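Local coordinates for protein putative histidinol-phosphate aminotransferase (Burkholderia pseudomallei, PDB 3P1T) that probably catalyses the pyridoxal-phosphate-dependent transfer of an amino group from L-histidinol phosphate to 2-oxoglutarate in histidine biosynthesis, at residues 25-29 with 250-254; 145-149 with 304-309; 267-271 with 330-334; 278-284 with 311-317; 297-301 with 325-329. All blocks are in the same frame, centred on the assembly; numbering follows the deposited sequence.

Contact 4, the antiparallel pairing of strands 279-283 and 312-316, is the hub. Between centres, contact 2 lies about 9 Å from it, contacts 5 and 3 about 12 and 13 Å, and contact 1 about 17 Å. Contacts 3 and 5 share helix 320-333; contact 5 also uses strand 299-303, the sheet neighbour of 312-316. Contacts 1 and 3 lie towards the two ends of helix 244-267, centres about 24 Å apart. Along the chain, 25-29 comes near the N-terminus, 145-149 mid-chain, and the other eight segments between 250 and 334. This C-terminal part thus meets the N-terminal loop in contact 1 and, in contact 2, the loop after strand 137-142 of the seven-stranded sheet.

Contact 1: residues 25-29 with 250-254; sequences ENPEA and HIAKT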
# COMPACT_ATOMS: atom_id res chain seq x y z
N GLU A 25 3.23 19.78 5.21
CA GLU A 25 2.62 19.50 3.91
C GLU A 25 2.99 20.59 2.89
O GLU A 25 3.33 21.72 3.27
CB GLU A 25 1.08 19.41 4.06
CG GLU A 25 0.58 18.23 4.89
CD GLU A 25 -0.79 18.40 5.51
OE1 GLU A 25 -1.08 19.50 6.02
OE2 GLU A 25 -1.55 17.40 5.55
N ASN A 26 2.93 20.24 1.59
CA ASN A 26 3.14 21.23 0.51
C ASN A 26 1.87 22.10 0.50
O ASN A 26 0.78 21.53 0.37
CB ASN A 26 3.43 20.54 -0.83
CG ASN A 26 3.67 21.48 -1.98
OD1 ASN A 26 2.97 22.47 -2.18
ND2 ASN A 26 4.62 21.14 -2.82
N PRO A 27 1.96 23.44 0.74
CA PRO A 27 0.74 24.24 0.88
C PRO A 27 0.12 24.71 -0.43
O PRO A 27 -0.99 25.27 -0.41
CB PRO A 27 1.22 25.45 1.68
CG PRO A 27 2.62 25.64 1.23
CD PRO A 27 3.17 24.26 0.99
N GLU A 28 0.83 24.50 -1.56
CA GLU A 28 0.38 24.93 -2.89
C GLU A 28 -0.78 24.11 -3.39
O GLU A 28 -0.97 22.97 -2.95
CB GLU A 28 1.53 24.86 -3.93
CG GLU A 28 2.85 25.50 -3.51
CD GLU A 28 2.85 26.93 -3.00
OE1 GLU A 28 1.99 27.74 -3.44
OE2 GLU A 28 3.73 27.25 -2.18
N ALA A 29 -1.53 24.67 -4.33
CA ALA A 29 -2.62 23.97 -4.99
C ALA A 29 -2.05 22.88 -5.90
O ALA A 29 -0.95 23.05 -6.43
CB ALA A 29 -3.46 24.95 -5.78
N HIS A 250 8.08 26.09 -5.53
CA HIS A 250 7.69 25.77 -4.16
C HIS A 250 8.92 25.75 -3.26
O HIS A 250 8.87 26.27 -2.15
CB HIS A 250 6.92 24.43 -4.10
CG HIS A 250 6.95 23.77 -2.77
ND1 HIS A 250 6.22 24.25 -1.71
CD2 HIS A 250 7.66 22.70 -2.35
CE1 HIS A 250 6.49 23.46 -0.68
NE2 HIS A 250 7.35 22.51 -1.02
N ILE A 251 10.03 25.15 -3.73
CA ILE A 251 11.28 25.05 -2.98
C ILE A 251 11.82 26.46 -2.73
O ILE A 251 12.11 26.80 -1.58
CB ILE A 251 12.29 24.14 -3.73
CG1 ILE A 251 11.85 22.65 -3.62
CG2 ILE A 251 13.73 24.33 -3.22
CD1 ILE A 251 12.58 21.65 -4.53
N ALA A 252 11.90 27.30 -3.79
CA ALA A 252 12.41 28.66 -3.74
C ALA A 252 11.63 29.52 -2.74
O ALA A 252 12.24 30.18 -1.89
CB ALA A 252 12.36 29.30 -5.12
N LYS A 253 10.28 29.47 -2.81
CA LYS A 253 9.36 30.20 -1.93
C LYS A 253 9.51 29.71 -0.49
O LYS A 253 9.54 30.54 0.42
CB LYS A 253 7.91 30.03 -2.44
CG LYS A 253 6.81 30.76 -1.67
CD LYS A 253 5.47 30.50 -2.37
CE LYS A 253 4.28 31.05 -1.63
NZ LYS A 253 3.01 30.83 -2.38
N THR A 254 9.64 28.39 -0.28
CA THR A 254 9.80 27.82 1.05
C THR A 254 11.13 28.32 1.68
O THR A 254 11.09 28.73 2.85
CB THR A 254 9.72 26.30 1.01
OG1 THR A 254 8.42 25.94 0.54
CG2 THR A 254 9.93 25.68 2.37
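At the start of 25-29, E25 turns away from the helix and reaches the second subunit, where its carboxylate forms a salt bridge with R47 of that chain. The CA-CB bond of N26 runs sideways, but the trans chi1 brings the amide close to H250, with N26 ND2 lying over one face of the imidazole, 3.4 Å from H250 CD2. N26 OD1 accepts the backbone N of E28 (3.0 Å), an Asx turn spanning P27; E28 after it points toward the helix. P27 adds van der Waals contact, its CD 3.8 Å from H250 CE1. In the fold this is the N-terminal loop, leading from strand 19-20 to helix 32-41, resting on an early turn of the long helix 244-267. E28 makes the charged part of the contact. E28 OE1 forms a long salt bridge with K253 NZ at 3.4 Å, a weak hydrogen bond that the lysine reaches with all four chi angles trans, while E28 OE2 lies near the imidazole plane, 3.9 Å from H250 ND1. The other ring nitrogen, H250 NE2, is hydrogen-bonded to the hydroxyl of Y176. One turn on, T254 OG1 donates to H250 O at 2.7 Å.

Contact 2: residues 145-149 with 304-309; sequences SNPTG and AGQFGL
Segment 145-149 is a tight loop with a cis peptide bond between N146 and P147; G149 N returns to S145 O at 2.8 Å, and G149 has positive phi (75°). Segment 304-309 starts as a 3-10 turn over 304-307, with F307 N to A304 O at 3.0 Å and G308 N to G305 O at 3.1 Å. G308 then takes phi/psi 94/1, and L309 N also bonds to A304 O (3.0 Å). The closest CA pair is P147 and A304, 6.9 Å apart. The Asn-Pro-Thr-Gly sequence with its cis proline is a hallmark of class I aminotransferases, in which the asparagine lies beside the cofactor site. Here N146, chi1 trans, hydrogen-bonds through OD1 to R314 and through ND2 to a bound tartrate, which probably comes from the crystallisation liquor. No hydrogen bond joins the two segments. The P147 ring, C-gamma endo, is the knuckle of the packing: its CG lies 3.7 Å from F307 CD2, 4.0 Å from L309 CD1 and 4.4 Å from A304 CB. F307 (chi1 m) also brings CZ to 4.2 Å from N146 OD1. L309, with chi1 m and chi2 trans, places CD1 3.9 Å from T148 CG2.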
# COMPACT_ATOMS: atom_id res chain seq x y z
N SER A 145 17.36 16.33 9.66
CA SER A 145 16.58 15.69 10.73
C SER A 145 15.23 16.36 11.01
O SER A 145 15.08 17.58 10.93
CB SER A 145 17.38 15.69 12.03
OG SER A 145 16.60 15.15 13.09
N ASN A 146 14.25 15.54 11.38
CA ASN A 146 12.92 15.95 11.81
C ASN A 146 12.85 15.66 13.31
O ASN A 146 13.14 14.52 13.67
CB ASN A 146 11.82 15.24 11.00
CG ASN A 146 10.39 15.54 11.40
OD1 ASN A 146 10.10 16.46 12.16
ND2 ASN A 146 9.46 14.77 10.89
N PRO A 147 12.65 16.66 14.22
CA PRO A 147 12.21 18.04 14.00
C PRO A 147 13.27 19.14 14.17
O PRO A 147 12.90 20.32 14.22
CB PRO A 147 11.17 18.20 15.11
CG PRO A 147 11.79 17.45 16.27
CD PRO A 147 12.60 16.33 15.66
N THR A 148 14.57 18.78 14.27
CA THR A 148 15.64 19.75 14.55
C THR A 148 16.00 20.59 13.32
O THR A 148 16.43 21.73 13.46
CB THR A 148 16.89 19.05 15.10
OG1 THR A 148 17.44 18.21 14.10
CG2 THR A 148 16.59 18.24 16.37
N GLY A 149 15.82 20.01 12.14
CA GLY A 149 16.15 20.65 10.88
C GLY A 149 17.64 20.69 10.62
O GLY A 149 18.09 21.38 9.72
N ALA A 304 6.76 19.44 19.59
CA ALA A 304 7.96 18.64 19.36
C ALA A 304 8.21 17.61 20.50
O ALA A 304 9.17 16.83 20.42
CB ALA A 304 9.17 19.54 19.18
N GLY A 305 7.32 17.57 21.51
CA GLY A 305 7.35 16.61 22.60
C GLY A 305 7.16 15.19 22.06
O GLY A 305 7.67 14.23 22.64
N GLN A 306 6.48 15.08 20.90
CA GLN A 306 6.22 13.86 20.15
C GLN A 306 7.52 13.18 19.75
O GLN A 306 7.55 11.96 19.59
CB GLN A 306 5.42 14.23 18.89
CG GLN A 306 4.87 13.04 18.11
CD GLN A 306 4.08 13.45 16.89
OE1 GLN A 306 3.32 14.42 16.88
NE2 GLN A 306 4.19 12.64 15.86
N PHE A 307 8.58 13.99 19.54
CA PHE A 307 9.90 13.54 19.09
C PHE A 307 10.94 13.56 20.23
O PHE A 307 12.11 13.30 19.98
CB PHE A 307 10.37 14.42 17.93
CG PHE A 307 9.32 14.60 16.87
CD1 PHE A 307 9.06 13.60 15.94
CD2 PHE A 307 8.56 15.76 16.81
CE1 PHE A 307 8.06 13.75 14.97
CE2 PHE A 307 7.56 15.92 15.84
CZ PHE A 307 7.32 14.91 14.93
N GLY A 308 10.51 13.82 21.47
CA GLY A 308 11.38 13.83 22.64
C GLY A 308 11.92 15.20 22.99
O GLY A 308 12.70 15.34 23.94
N LEU A 309 11.51 16.22 22.21
CA LEU A 309 11.91 17.60 22.42
C LEU A 309 10.76 18.39 23.03
O LEU A 309 10.19 19.27 22.37
CB LEU A 309 12.39 18.25 21.13
CG LEU A 309 13.84 18.08 20.82
CD1 LEU A 309 14.11 18.39 19.37
CD2 LEU A 309 14.71 18.93 21.71

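Contact 3: residues 267-271 with 330-334; sequences GLGYR and LAEYS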
# COMPACT_ATOMS: atom_id res chain seq x y z
N GLY A 267 13.58 38.32 16.03
CA GLY A 267 13.40 39.74 16.29
C GLY A 267 12.32 40.00 17.33
O GLY A 267 12.34 41.04 18.00
N LEU A 268 11.38 39.05 17.48
CA LEU A 268 10.29 39.08 18.47
C LEU A 268 10.78 38.48 19.82
O LEU A 268 10.04 38.53 20.82
CB LEU A 268 9.04 38.33 17.95
CG LEU A 268 8.27 38.99 16.81
CD1 LEU A 268 7.24 38.07 16.24
CD2 LEU A 268 7.61 40.30 17.25
N GLY A 269 12.00 37.95 19.84
CA GLY A 269 12.62 37.38 21.03
C GLY A 269 12.61 35.88 21.16
O GLY A 269 13.14 35.36 22.15
N TYR A 270 12.03 35.17 20.18
CA TYR A 270 11.97 33.70 20.18
C TYR A 270 13.34 33.10 19.84
O TYR A 270 14.15 33.73 19.16
CB TYR A 270 10.89 33.17 19.21
CG TYR A 270 9.48 33.55 19.61
CD1 TYR A 270 8.76 32.77 20.51
CD2 TYR A 270 8.85 34.66 19.06
CE1 TYR A 270 7.46 33.12 20.89
CE2 TYR A 270 7.56 35.04 19.45
CZ TYR A 270 6.87 34.26 20.37
OH TYR A 270 5.59 34.62 20.74
N ARG A 271 13.60 31.89 20.36
CA ARG A 271 14.86 31.18 20.08
C ARG A 271 14.54 30.11 19.05
O ARG A 271 13.83 29.14 19.31
CB ARG A 271 15.52 30.62 21.36
CG ARG A 271 15.94 31.72 22.33
CD ARG A 271 17.23 31.42 23.06
NE ARG A 271 17.50 32.47 24.04
CZ ARG A 271 17.44 32.29 25.36
NH1 ARG A 271 17.19 31.08 25.86
NH2 ARG A 271 17.69 33.30 26.18
N LEU A 330 2.15 35.21 17.08
CA LEU A 330 3.29 35.10 17.99
C LEU A 330 3.87 36.50 18.29
O LEU A 330 4.55 36.65 19.31
CB LEU A 330 4.37 34.13 17.49
CG LEU A 330 3.99 32.63 17.52
CD1 LEU A 330 5.05 31.78 16.86
CD2 LEU A 330 3.76 32.14 18.92
N ALA A 331 3.57 37.52 17.46
CA ALA A 331 3.97 38.89 17.81
C ALA A 331 3.14 39.33 19.01
O ALA A 331 3.68 39.86 19.98
CB ALA A 331 3.80 39.83 16.63
N GLU A 332 1.82 39.01 18.97
CA GLU A 332 0.85 39.29 20.03
C GLU A 332 1.22 38.53 21.32
O GLU A 332 1.18 39.11 22.40
CB GLU A 332 -0.57 38.91 19.57
CG GLU A 332 -1.69 39.31 20.52
CD GLU A 332 -3.05 38.69 20.27
OE1 GLU A 332 -3.32 38.20 19.15
OE2 GLU A 332 -3.87 38.70 21.22
N TYR A 333 1.62 37.25 21.19
CA TYR A 333 2.01 36.38 22.31
C TYR A 333 3.30 36.85 23.00
O TYR A 333 3.43 36.63 24.21
CB TYR A 333 2.18 34.94 21.82
CG TYR A 333 2.29 33.90 22.92
CD1 TYR A 333 1.23 33.66 23.79
CD2 TYR A 333 3.41 33.08 23.01
CE1 TYR A 333 1.32 32.68 24.79
CE2 TYR A 333 3.51 32.10 24.01
CZ TYR A 333 2.46 31.89 24.89
OH TYR A 333 2.54 30.90 25.84
N SER A 334 4.25 37.50 22.27
CA SER A 334 5.52 37.97 22.86
C SER A 334 5.30 39.19 23.81
O SER A 334 6.26 39.66 24.44
CB SER A 334 6.55 38.31 21.78
OG SER A 334 6.23 39.50 21.08
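Y270 lays its ring alongside L330, with Y270 CZ 3.8 Å from L330 CB, and runs its hydroxyl on to the helix backbone: Y270 OH donates to L330 O at 2.7 Å. L330 O also accepts S334 N at 3.1 Å, so the tyrosine adds a second donor to an acceptor of the final helical turn. Y270 OH also lies at the edge of the Y333 ring, 3.5 Å from Y333 CD2; Y333 itself is hydrogen-bonded through its own OH to T290. L268 makes the other part of the contact: L268 CD1 comes to 3.7 Å from A331 CA, L268 CD2 meets A331 CB at 3.9 Å, and L268 O approaches S334 CB at 3.6 Å. G269 separates these side chains in a Schellman motif at the end of helix 244-267, its phi of 101° turning the chain so that both L268 and Y270 face the other segment. The contact therefore joins the C-terminal ends of helices 244-267 and 320-333 at the edge of the small domain. The one hydrogen bond between the segments runs from the tyrosine hydroxyl to a main-chain carbonyl, so on the helix side it depends on the backbone and not on a polar side chain; the rest is van der Waals contact.

Contact 4: residues 278-284 with 311-317; sequences NFVLVEN and HHIRISI
Six backbone hydrogen bonds lace the strands. V280 N to I315 O (2.9 Å) pairs with I315 N to V280 O (3.0 Å), and V282 N to I313 O with I313 N to V282 O (both 2.8 Å). I317 N to N278 O (2.9 Å) and N284 N to H311 O (2.8 Å) close the ends. The antiparallel axes of 279-283 and 312-316 approach to 4.6 Å, with 157° between their directions; F279-S316, L281-R314 and E283-H312 are the non-hydrogen-bonded pairs. A water accepts a hydrogen bond from N284 ND2 (3.1 Å) and donates a weak one to H312 O (3.4 Å). R314 (chi1, chi2 trans, chi3 p) lays CD 3.8 Å from the centroid of the F279 ring (chi1 p), a CH-pi contact over the face; L281 CD2 meets H312 CD2 at 3.8 Å. The other sheet face is aliphatic: V282 CG2 touches I315 CD1 (3.8 Å), V282 CB I313 CG1 (4.0 Å), and I315 packs on L326 and L330 of helix 320-333. This is the small-domain sheet of an aminotransferase; the strand arginine, hydrogen-bonded to N146 of the Asn-Pro-Thr-Gly loop and a bound tartrate, is consistent with the residue that binds the substrate carboxylate in class I relatives.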
# COMPACT_ATOMS: atom_id res chain seq x y z
N ASN A 278 11.59 22.21 5.56
CA ASN A 278 10.50 23.17 5.31
C ASN A 278 9.78 23.59 6.61
O ASN A 278 8.58 23.88 6.60
CB ASN A 278 9.47 22.55 4.34
CG ASN A 278 8.89 21.22 4.75
OD1 ASN A 278 9.38 20.52 5.65
ND2 ASN A 278 7.85 20.82 4.06
N PHE A 279 10.52 23.68 7.72
CA PHE A 279 9.97 24.04 9.02
C PHE A 279 11.05 24.63 9.89
O PHE A 279 12.22 24.56 9.51
CB PHE A 279 9.37 22.78 9.70
CG PHE A 279 10.34 21.63 9.88
CD1 PHE A 279 11.30 21.66 10.88
CD2 PHE A 279 10.30 20.54 9.03
CE1 PHE A 279 12.23 20.63 11.01
CE2 PHE A 279 11.20 19.48 9.19
CZ PHE A 279 12.16 19.53 10.17
N VAL A 280 10.69 25.17 11.08
CA VAL A 280 11.66 25.71 12.04
C VAL A 280 11.31 25.21 13.44
O VAL A 280 10.13 25.16 13.80
CB VAL A 280 11.82 27.26 12.02
CG1 VAL A 280 12.53 27.74 10.76
CG2 VAL A 280 10.48 27.98 12.23
N LEU A 281 12.35 24.81 14.23
CA LEU A 281 12.16 24.40 15.62
C LEU A 281 12.32 25.63 16.50
O LEU A 281 13.33 26.33 16.39
CB LEU A 281 13.10 23.27 16.03
CG LEU A 281 12.81 22.61 17.38
CD1 LEU A 281 11.60 21.69 17.32
CD2 LEU A 281 14.00 21.83 17.85
N VAL A 282 11.30 25.93 17.33
CA VAL A 282 11.28 27.11 18.21
C VAL A 282 11.18 26.66 19.68
O VAL A 282 10.41 25.75 19.98
CB VAL A 282 10.12 28.07 17.82
CG1 VAL A 282 10.14 29.34 18.67
CG2 VAL A 282 10.19 28.43 16.35
N GLU A 283 11.95 27.32 20.58
CA GLU A 283 11.90 27.07 22.03
C GLU A 283 10.55 27.49 22.58
O GLU A 283 10.06 28.58 22.25
CB GLU A 283 13.02 27.79 22.79
CG GLU A 283 14.40 27.18 22.63
CD GLU A 283 15.49 27.75 23.53
OE1 GLU A 283 15.17 28.44 24.52
OE2 GLU A 283 16.68 27.47 23.25
N ASN A 284 9.94 26.62 23.41
CA ASN A 284 8.64 26.91 23.99
C ASN A 284 8.59 26.50 25.48
O ASN A 284 7.92 25.54 25.85
CB ASN A 284 7.54 26.20 23.20
CG ASN A 284 6.15 26.51 23.69
OD1 ASN A 284 5.85 27.64 24.13
ND2 ASN A 284 5.29 25.50 23.68
N HIS A 311 8.73 21.08 25.31
CA HIS A 311 8.89 22.52 25.48
C HIS A 311 9.64 23.13 24.27
O HIS A 311 10.50 24.01 24.40
CB HIS A 311 9.56 22.86 26.83
CG HIS A 311 8.72 22.44 27.99
ND1 HIS A 311 7.68 23.24 28.47
CD2 HIS A 311 8.71 21.26 28.64
CE1 HIS A 311 7.10 22.52 29.43
NE2 HIS A 311 7.70 21.34 29.58
N HIS A 312 9.24 22.65 23.09
CA HIS A 312 9.64 23.07 21.75
C HIS A 312 8.45 22.93 20.82
O HIS A 312 7.60 22.06 21.05
CB HIS A 312 10.82 22.24 21.21
CG HIS A 312 12.17 22.59 21.76
ND1 HIS A 312 12.63 22.01 22.93
CD2 HIS A 312 13.14 23.37 21.24
CE1 HIS A 312 13.85 22.50 23.10
NE2 HIS A 312 14.20 23.33 22.11
N ILE A 313 8.38 23.76 19.78
CA ILE A 313 7.32 23.64 18.79
C ILE A 313 7.98 23.61 17.41
O ILE A 313 8.99 24.27 17.19
CB ILE A 313 6.18 24.70 18.87
CG1 ILE A 313 6.73 26.15 18.88
CG2 ILE A 313 5.26 24.42 20.07
CD1 ILE A 313 5.72 27.24 18.68
N ARG A 314 7.43 22.81 16.50
CA ARG A 314 7.89 22.71 15.13
C ARG A 314 6.86 23.41 14.27
O ARG A 314 5.71 22.96 14.18
CB ARG A 314 8.12 21.24 14.70
CG ARG A 314 8.87 21.11 13.37
CD ARG A 314 8.70 19.73 12.75
NE ARG A 314 7.32 19.53 12.33
CZ ARG A 314 6.75 18.34 12.18
NH1 ARG A 314 7.44 17.24 12.43
NH2 ARG A 314 5.48 18.25 11.82
N ILE A 315 7.24 24.56 13.72
CA ILE A 315 6.36 25.38 12.88
C ILE A 315 6.68 25.12 11.41
O ILE A 315 7.81 25.37 10.99
CB ILE A 315 6.52 26.90 13.24
CG1 ILE A 315 6.31 27.16 14.75
CG2 ILE A 315 5.59 27.74 12.36
CD1 ILE A 315 6.62 28.58 15.20
N SER A 316 5.70 24.64 10.64
CA SER A 316 5.92 24.44 9.20
C SER A 316 5.90 25.78 8.46
O SER A 316 5.37 26.78 8.99
CB SER A 316 4.89 23.48 8.62
OG SER A 316 4.97 22.22 9.26
N ILE A 317 6.52 25.83 7.27
CA ILE A 317 6.54 27.03 6.44
C ILE A 317 5.50 26.82 5.33
O ILE A 317 5.68 25.92 4.49
CB ILE A 317 7.97 27.34 5.90
CG1 ILE A 317 9.02 27.45 7.03
CG2 ILE A 317 7.98 28.53 4.97
CD1 ILE A 317 8.76 28.47 8.15
O HOH W 1 5.74 22.40 23.83

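Contact 5: residues 297-301 with 325-329; sequences RGIQV and RLLAA
The carbonyl of R297 is the acceptor on which the contact turns. R325 NH2 donates to R297 O at 2.8 Å, near the guanidinium plane, and R325 NH1 adds a weak bond to R297 O at 3.2 Å; NH1 also has a weak bond to Q17 O. R325 takes chi1 m, chi2 -128° (between wells) and chi3 p, and I299 CD1 then lies over one guanidinium face, 3.9 Å from R325 NH2. R297 NH1 donates to F293 O and R297 NH2 forms a salt bridge with E332; the guanidinium also makes a cation-pi contact with F293. Segment 325-329 is helical (A329 N to R325 O, 3.1 Å). In the other segment G298, phi/psi 60/32, is the C-prime residue of the Schellman motif ending helix 288-296, and an extended chain follows from I299. The nearest CA pairs are I299-L326 (6.7 Å) and R297-A329 (7.3 Å). I299, chi1 m and chi2 trans, packs CD1 3.5 Å from A329 CB and CG2 3.9 Å from L326 CD1; V301 CG1 is 3.8 Å from L326 CD1. Helix 320-333 thus lies against the start of strand 299-303, with L294 of helix 288-296 and I315 of strand 312-316 packed beside them.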
# COMPACT_ATOMS: atom_id res chain seq x y z
N ARG A 297 -6.64 31.12 17.96
CA ARG A 297 -6.52 32.00 16.79
C ARG A 297 -6.48 31.20 15.50
O ARG A 297 -6.05 31.72 14.47
CB ARG A 297 -5.26 32.86 16.93
CG ARG A 297 -5.47 33.96 17.94
CD ARG A 297 -4.21 34.33 18.68
NE ARG A 297 -4.48 35.35 19.70
CZ ARG A 297 -4.97 35.09 20.91
NH1 ARG A 297 -5.21 33.84 21.28
NH2 ARG A 297 -5.18 36.08 21.77
N GLY A 298 -6.94 29.95 15.57
CA GLY A 298 -7.00 29.03 14.44
C GLY A 298 -5.68 28.70 13.77
O GLY A 298 -5.63 28.47 12.55
N ILE A 299 -4.59 28.70 14.56
CA ILE A 299 -3.24 28.41 14.08
C ILE A 299 -2.83 27.08 14.70
O ILE A 299 -2.88 26.92 15.93
CB ILE A 299 -2.28 29.58 14.38
CG1 ILE A 299 -2.72 30.82 13.57
CG2 ILE A 299 -0.83 29.20 14.02
CD1 ILE A 299 -2.11 32.08 13.95
N GLN A 300 -2.51 26.10 13.85
CA GLN A 300 -2.17 24.75 14.30
C GLN A 300 -0.67 24.48 14.04
O GLN A 300 -0.25 24.42 12.89
CB GLN A 300 -3.08 23.73 13.58
CG GLN A 300 -3.25 22.41 14.30
N VAL A 301 0.14 24.38 15.11
CA VAL A 301 1.57 24.04 15.00
C VAL A 301 1.77 22.63 15.61
O VAL A 301 0.80 22.05 16.09
CB VAL A 301 2.54 25.10 15.62
CG1 VAL A 301 2.43 26.45 14.91
CG2 VAL A 301 2.39 25.23 17.13
N ARG A 325 -0.18 35.12 9.23
CA ARG A 325 -1.10 34.79 10.32
C ARG A 325 -0.33 34.32 11.57
O ARG A 325 -0.60 34.83 12.66
CB ARG A 325 -2.12 33.72 9.87
CG ARG A 325 -3.19 34.25 8.90
CD ARG A 325 -4.61 33.94 9.35
NE ARG A 325 -4.79 34.30 10.76
CZ ARG A 325 -5.28 33.50 11.70
NH1 ARG A 325 -5.72 32.28 11.38
NH2 ARG A 325 -5.37 33.91 12.95
N LEU A 326 0.64 33.39 11.37
CA LEU A 326 1.47 32.85 12.44
C LEU A 326 2.30 33.94 13.10
O LEU A 326 2.32 34.03 14.33
CB LEU A 326 2.42 31.75 11.95
CG LEU A 326 3.40 31.31 13.04
CD1 LEU A 326 3.01 30.00 13.64
CD2 LEU A 326 4.86 31.46 12.61
N LEU A 327 3.01 34.75 12.28
CA LEU A 327 3.88 35.81 12.80
C LEU A 327 3.07 36.86 13.58
O LEU A 327 3.54 37.30 14.63
CB LEU A 327 4.68 36.47 11.67
CG LEU A 327 5.77 35.60 11.00
CD1 LEU A 327 6.35 36.30 9.80
CD2 LEU A 327 6.89 35.22 11.96
N ALA A 328 1.84 37.19 13.13
CA ALA A 328 0.99 38.18 13.81
C ALA A 328 0.53 37.66 15.17
O ALA A 328 0.55 38.41 16.15
CB ALA A 328 -0.21 38.54 12.95
N ALA A 329 0.20 36.36 15.26
CA ALA A 329 -0.22 35.71 16.50
C ALA A 329 0.93 35.62 17.51
O ALA A 329 0.71 35.94 18.67
CB ALA A 329 -0.75 34.32 16.22